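Local coordinates for tail fiber protein (Pseudomonas aeruginosa, PDB 6CL6), which forms the trimeric, probably receptor-binding end of the R2 pyocin tail fiber, with which this contractile particle is thought to recognise its bacterial target, at residues A341-R346 against A363-E368; L255-G260 against S272-G277. All blocks are in the same frame, centred on the assembly; numbering follows the deposited sequence.

Contact 1: residues A341-R346 against A363-E368; sequences ASTGFR and AVLSWE
Two facing β-sheets at the C-terminal end of the fiber meet where T343 and F345 of strand 343-346 look across at L365 and at the backbone of E368 in strand 363-371. The CA atoms of T343 and L365 lie 8.3 Å apart and those of F345 and W367 8.0 Å. At this spacing the strands do not pair but lie in separate layers, their directions 38° apart. T343 and L365 lean together at an oblique angle, and the methyl CG2 of T343 meets branch CD2 of L365 at 3.9 Å. The T343 torsion (chi1 62°) sets CG2 opposite the carbonyl carbon and leaves OG1 to bond to the carbonyl O of A329, so the threonine presents an apolar face here while its hydroxyl is satisfied in strand 324-331. Further along, the F345 ring, extended away from its own backbone N (chi1 178°), brings CE2 to 4.0 Å from the carbonyl O of E368 in an oblique approach. The E368 side chain departs from this interface: OE1 bonds to Y328 OH, and OE2 forms a salt bridge with R299 of the third subunit. F345 O bonds to N330 of the second subunit, tying the same region into the trimer. Apolar side chains filling the gap between two antiparallel sheets are characteristic of a β-sandwich, consistent with the H-type lectin relationship of this C-terminal domain.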
loop_
_atom_site.group_PDB
_atom_site.type_symbol
_atom_site.label_atom_id
_atom_site.label_comp_id
_atom_site.label_asym_id
_atom_site.label_seq_id
_atom_site.Cartn_x
_atom_site.Cartn_y
_atom_site.Cartn_z
ATOM N N ALA A 341 -41.487 -64.955 84.970
ATOM C CA ALA A 341 -41.016 -65.169 83.591
ATOM C C ALA A 341 -40.035 -64.059 83.232
ATOM O O ALA A 341 -40.084 -63.468 82.161
ATOM C CB ALA A 341 -42.173 -65.254 82.610
ATOM N N SER A 342 -39.102 -63.807 84.127
ATOM C CA SER A 342 -38.106 -62.764 83.949
ATOM C C SER A 342 -37.112 -63.146 82.863
ATOM O O SER A 342 -37.017 -64.289 82.449
ATOM C CB SER A 342 -37.365 -62.509 85.269
ATOM O OG SER A 342 -38.206 -61.859 86.184
ATOM N N THR A 343 -36.341 -62.140 82.440
ATOM C CA THR A 343 -35.327 -62.295 81.421
ATOM C C THR A 343 -34.059 -61.583 81.848
ATOM O O THR A 343 -34.063 -60.719 82.732
ATOM C CB THR A 343 -35.809 -61.707 80.078
ATOM O OG1 THR A 343 -36.047 -60.309 80.244
ATOM C CG2 THR A 343 -37.073 -62.375 79.626
ATOM N N GLY A 344 -32.965 -61.920 81.176
ATOM C CA GLY A 344 -31.721 -61.217 81.393
ATOM C C GLY A 344 -30.858 -61.244 80.148
ATOM O O GLY A 344 -30.859 -62.222 79.380
ATOM N N PHE A 345 -30.120 -60.158 79.948
ATOM C CA PHE A 345 -29.104 -60.064 78.907
ATOM C C PHE A 345 -27.821 -59.617 79.590
ATOM O O PHE A 345 -27.806 -58.583 80.271
ATOM C CB PHE A 345 -29.535 -59.083 77.827
ATOM C CG PHE A 345 -28.524 -58.896 76.723
ATOM C CD1 PHE A 345 -27.419 -58.083 76.897
ATOM C CD2 PHE A 345 -28.710 -59.516 75.500
ATOM C CE1 PHE A 345 -26.508 -57.902 75.878
ATOM C CE2 PHE A 345 -27.802 -59.327 74.463
ATOM C CZ PHE A 345 -26.689 -58.530 74.664
ATOM N N ARG A 346 -26.760 -60.403 79.447
ATOM C CA ARG A 346 -25.535 -60.105 80.169
ATOM C C ARG A 346 -24.365 -60.800 79.493
ATOM O O ARG A 346 -24.535 -61.612 78.579
ATOM C CB ARG A 346 -25.635 -60.526 81.636
ATOM C CG ARG A 346 -25.314 -61.998 81.892
ATOM C CD ARG A 346 -25.586 -62.375 83.345
ATOM N NE ARG A 346 -25.089 -63.722 83.673
ATOM C CZ ARG A 346 -25.788 -64.840 83.488
ATOM N NH1 ARG A 346 -27.007 -64.799 82.972
ATOM N NH2 ARG A 346 -25.261 -66.018 83.816
ATOM N N ALA A 363 -38.063 -72.347 76.896
ATOM C CA ALA A 363 -38.818 -71.286 76.277
ATOM C C ALA A 363 -37.947 -70.551 75.277
ATOM O O ALA A 363 -36.741 -70.418 75.460
ATOM C CB ALA A 363 -39.378 -70.275 77.281
ATOM N N VAL A 364 -38.592 -70.058 74.239
ATOM C CA VAL A 364 -37.915 -69.256 73.223
ATOM C C VAL A 364 -37.956 -67.800 73.656
ATOM O O VAL A 364 -39.031 -67.255 73.911
ATOM C CB VAL A 364 -38.554 -69.434 71.848
ATOM C CG1 VAL A 364 -37.900 -68.473 70.884
ATOM C CG2 VAL A 364 -38.387 -70.888 71.358
ATOM N N LEU A 365 -36.783 -67.178 73.741
ATOM C CA LEU A 365 -36.653 -65.764 74.045
ATOM C C LEU A 365 -36.058 -65.040 72.843
ATOM O O LEU A 365 -35.097 -65.516 72.222
ATOM C CB LEU A 365 -35.770 -65.546 75.274
ATOM C CG LEU A 365 -36.460 -65.749 76.645
ATOM C CD1 LEU A 365 -36.955 -67.182 76.828
ATOM C CD2 LEU A 365 -35.496 -65.354 77.764
ATOM N N SER A 366 -36.645 -63.910 72.501
ATOM C CA SER A 366 -36.017 -63.031 71.523
ATOM C C SER A 366 -35.125 -62.040 72.255
ATOM O O SER A 366 -35.215 -61.867 73.478
ATOM C CB SER A 366 -37.059 -62.305 70.682
ATOM O OG SER A 366 -37.907 -61.518 71.496
ATOM N N TRP A 367 -34.233 -61.401 71.495
ATOM C CA TRP A 367 -33.281 -60.497 72.085
ATOM C C TRP A 367 -32.880 -59.411 71.089
ATOM O O TRP A 367 -32.987 -59.578 69.874
ATOM C CB TRP A 367 -32.043 -61.261 72.568
ATOM C CG TRP A 367 -31.294 -61.956 71.478
ATOM C CD1 TRP A 367 -31.378 -63.272 71.150
ATOM C CD2 TRP A 367 -30.361 -61.373 70.569
ATOM N NE1 TRP A 367 -30.533 -63.557 70.103
ATOM C CE2 TRP A 367 -29.906 -62.403 69.716
ATOM C CE3 TRP A 367 -29.854 -60.092 70.395
ATOM C CZ2 TRP A 367 -28.980 -62.173 68.695
ATOM C CZ3 TRP A 367 -28.929 -59.860 69.364
ATOM C CH2 TRP A 367 -28.505 -60.896 68.540
ATOM N N GLU A 368 -32.422 -58.279 71.642
ATOM C CA GLU A 368 -31.811 -57.212 70.876
ATOM C C GLU A 368 -30.534 -56.775 71.583
ATOM O O GLU A 368 -30.431 -56.837 72.814
ATOM C CB GLU A 368 -32.752 -56.009 70.754
ATOM C CG GLU A 368 -33.636 -56.005 69.552
ATOM C CD GLU A 368 -34.303 -54.640 69.358
ATOM O OE1 GLU A 368 -35.318 -54.363 70.031
ATOM O OE2 GLU A 368 -33.778 -53.834 68.568
#

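Contact 2: residues L255-G260 against S272-G277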
loop_
_atom_site.group_PDB
_atom_site.type_symbol
_atom_site.label_atom_id
_atom_site.label_comp_id
_atom_site.label_asym_id
_atom_site.label_seq_id
_atom_site.Cartn_x
_atom_site.Cartn_y
_atom_site.Cartn_z
ATOM N N LEU A 255 -16.260 -26.858 40.946
ATOM C CA LEU A 255 -17.374 -25.940 41.127
ATOM C C LEU A 255 -17.743 -25.827 42.603
ATOM O O LEU A 255 -17.908 -26.855 43.282
ATOM C CB LEU A 255 -18.582 -26.439 40.330
ATOM C CG LEU A 255 -19.715 -25.447 40.142
ATOM C CD1 LEU A 255 -19.193 -24.322 39.244
ATOM C CD2 LEU A 255 -20.928 -26.116 39.525
ATOM N N PRO A 256 -17.887 -24.623 43.138
ATOM C CA PRO A 256 -18.244 -24.484 44.554
ATOM C C PRO A 256 -19.758 -24.459 44.737
ATOM O O PRO A 256 -20.526 -24.361 43.783
ATOM C CB PRO A 256 -17.614 -23.138 44.944
ATOM C CG PRO A 256 -17.710 -22.328 43.667
ATOM C CD PRO A 256 -17.656 -23.304 42.501
ATOM N N LEU A 257 -20.172 -24.592 46.004
ATOM C CA LEU A 257 -21.591 -24.549 46.324
ATOM C C LEU A 257 -22.221 -23.236 45.862
ATOM O O LEU A 257 -23.368 -23.217 45.409
ATOM C CB LEU A 257 -21.784 -24.741 47.830
ATOM C CG LEU A 257 -23.212 -24.734 48.344
ATOM C CD1 LEU A 257 -23.996 -25.849 47.713
ATOM C CD2 LEU A 257 -23.251 -24.856 49.871
ATOM N N ALA A 258 -21.478 -22.131 45.939
ATOM C CA ALA A 258 -22.021 -20.848 45.490
ATOM C C ALA A 258 -22.584 -20.934 44.075
ATOM O O ALA A 258 -23.541 -20.223 43.742
ATOM C CB ALA A 258 -20.935 -19.776 45.568
ATOM N N ARG A 259 -22.046 -21.835 43.243
ATOM C CA ARG A 259 -22.500 -21.983 41.861
ATOM C C ARG A 259 -23.349 -23.239 41.649
ATOM O O ARG A 259 -23.613 -23.625 40.501
ATOM C CB ARG A 259 -21.287 -21.997 40.928
ATOM C CG ARG A 259 -20.357 -20.789 41.056
ATOM C CD ARG A 259 -20.789 -19.649 40.148
ATOM N NE ARG A 259 -21.979 -18.969 40.647
ATOM C CZ ARG A 259 -21.969 -18.047 41.608
ATOM N NH1 ARG A 259 -20.824 -17.697 42.184
ATOM N NH2 ARG A 259 -23.104 -17.484 41.999
ATOM N N GLY A 260 -23.796 -23.882 42.724
ATOM C CA GLY A 260 -24.542 -25.112 42.591
ATOM C C GLY A 260 -23.695 -26.342 42.424
ATOM O O GLY A 260 -24.219 -27.377 41.983
ATOM N N SER A 272 -19.596 -33.406 52.774
ATOM C CA SER A 272 -19.300 -32.391 53.772
ATOM C C SER A 272 -19.796 -31.018 53.333
ATOM O O SER A 272 -20.228 -30.209 54.165
ATOM C CB SER A 272 -17.799 -32.344 54.045
ATOM O OG SER A 272 -17.515 -31.313 54.982
ATOM N N THR A 273 -19.724 -30.728 52.033
ATOM C CA THR A 273 -20.137 -29.422 51.554
ATOM C C THR A 273 -21.626 -29.207 51.754
ATOM O O THR A 273 -22.046 -28.106 52.134
ATOM C CB THR A 273 -19.777 -29.257 50.076
ATOM O OG1 THR A 273 -18.354 -29.267 49.945
ATOM C CG2 THR A 273 -20.373 -27.967 49.495
ATOM N N ILE A 274 -22.440 -30.235 51.504
ATOM C CA ILE A 274 -23.885 -30.097 51.627
ATOM C C ILE A 274 -24.417 -30.740 52.903
ATOM O O ILE A 274 -25.629 -30.880 53.060
ATOM C CB ILE A 274 -24.591 -30.648 50.375
ATOM C CG1 ILE A 274 -24.402 -32.149 50.242
ATOM C CG2 ILE A 274 -24.063 -29.941 49.134
ATOM C CD1 ILE A 274 -25.332 -32.789 49.225
ATOM N N GLY A 275 -23.537 -31.106 53.827
ATOM C CA GLY A 275 -23.954 -31.638 55.116
ATOM C C GLY A 275 -24.771 -32.906 55.031
ATOM O O GLY A 275 -25.739 -33.074 55.788
ATOM N N ALA A 276 -24.397 -33.814 54.144
ATOM C CA ALA A 276 -25.160 -35.035 53.950
ATOM C C ALA A 276 -24.527 -36.202 54.688
ATOM O O ALA A 276 -23.307 -36.273 54.856
ATOM C CB ALA A 276 -25.276 -35.379 52.468
ATOM N N GLY A 277 -25.379 -37.138 55.101
ATOM C CA GLY A 277 -24.931 -38.371 55.708
ATOM C C GLY A 277 -24.831 -39.495 54.679
ATOM O O GLY A 277 -25.141 -39.330 53.494
#
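L257 reaches over to T273 and I274 with its whole side chain, spreading its atoms along the end of helix 267-274. Its CB lies 3.9 Å from the methyl CG2 of T273. Beyond that the leucine forks, and its two branches find different partners: CD2 comes within 4.1 Å of the carbonyl O of T273, whereas CD1 reaches CG2 of I274 at 4.3 Å. The fork extends this far because CG of L257 stands directly opposite the backbone N (chi1 -180°). T273 answers with its methyl. Its chi1 of -65° places CG2 opposite its own N and turns OG1 elsewhere, so the leucine meets carbon while the hydroxyl bonds to the carbonyl O of V262, with that of G269 also within bonding distance; its one proton must be shared or alternate between them. I274 takes part through CG2 alone of its side chain, the rest of which heads off from L257. The contact joins a short 3-10 turn to the last turn of the helix within a trimeric shaft-like linker. In the turn, R259 N bonds to P256 O at 3.0 Å and G260 N to L257 O at 2.8 Å, fixing the backbone from which L257 projects. After the helix, G275 takes a positive phi (60°) and the chain leaves the helical course; its N keeps a weak 3.4 Å bond to S272 O. L255 packs on L255 of both other subunits, and I274 on I274 of the third. L257 also touches A267 of the second subunit, and I274 O accepts a bond from R271 of that chain.

Overall arrangement
Contact 2 closes before contact 1 opens, so the two come in series along the chain, and they share no helix, strand or sheet. Their centres are 47 Å apart and their nearest atoms about 22 Å. Both lie on the same side of the chain's centre, about 61 Å from it for contact 2 and 106 Å for contact 1. Segments 255-260 and 272-277 belong to the slender region beyond the iron ligands H243 and H245, whereas 341-346 and 363-368 belong to the terminal sandwich, where the T343 side chain is about 11 Å from a calcium ion. Neighbouring subunits reach both contacts, so both the linker and the tip take part in trimer interfaces.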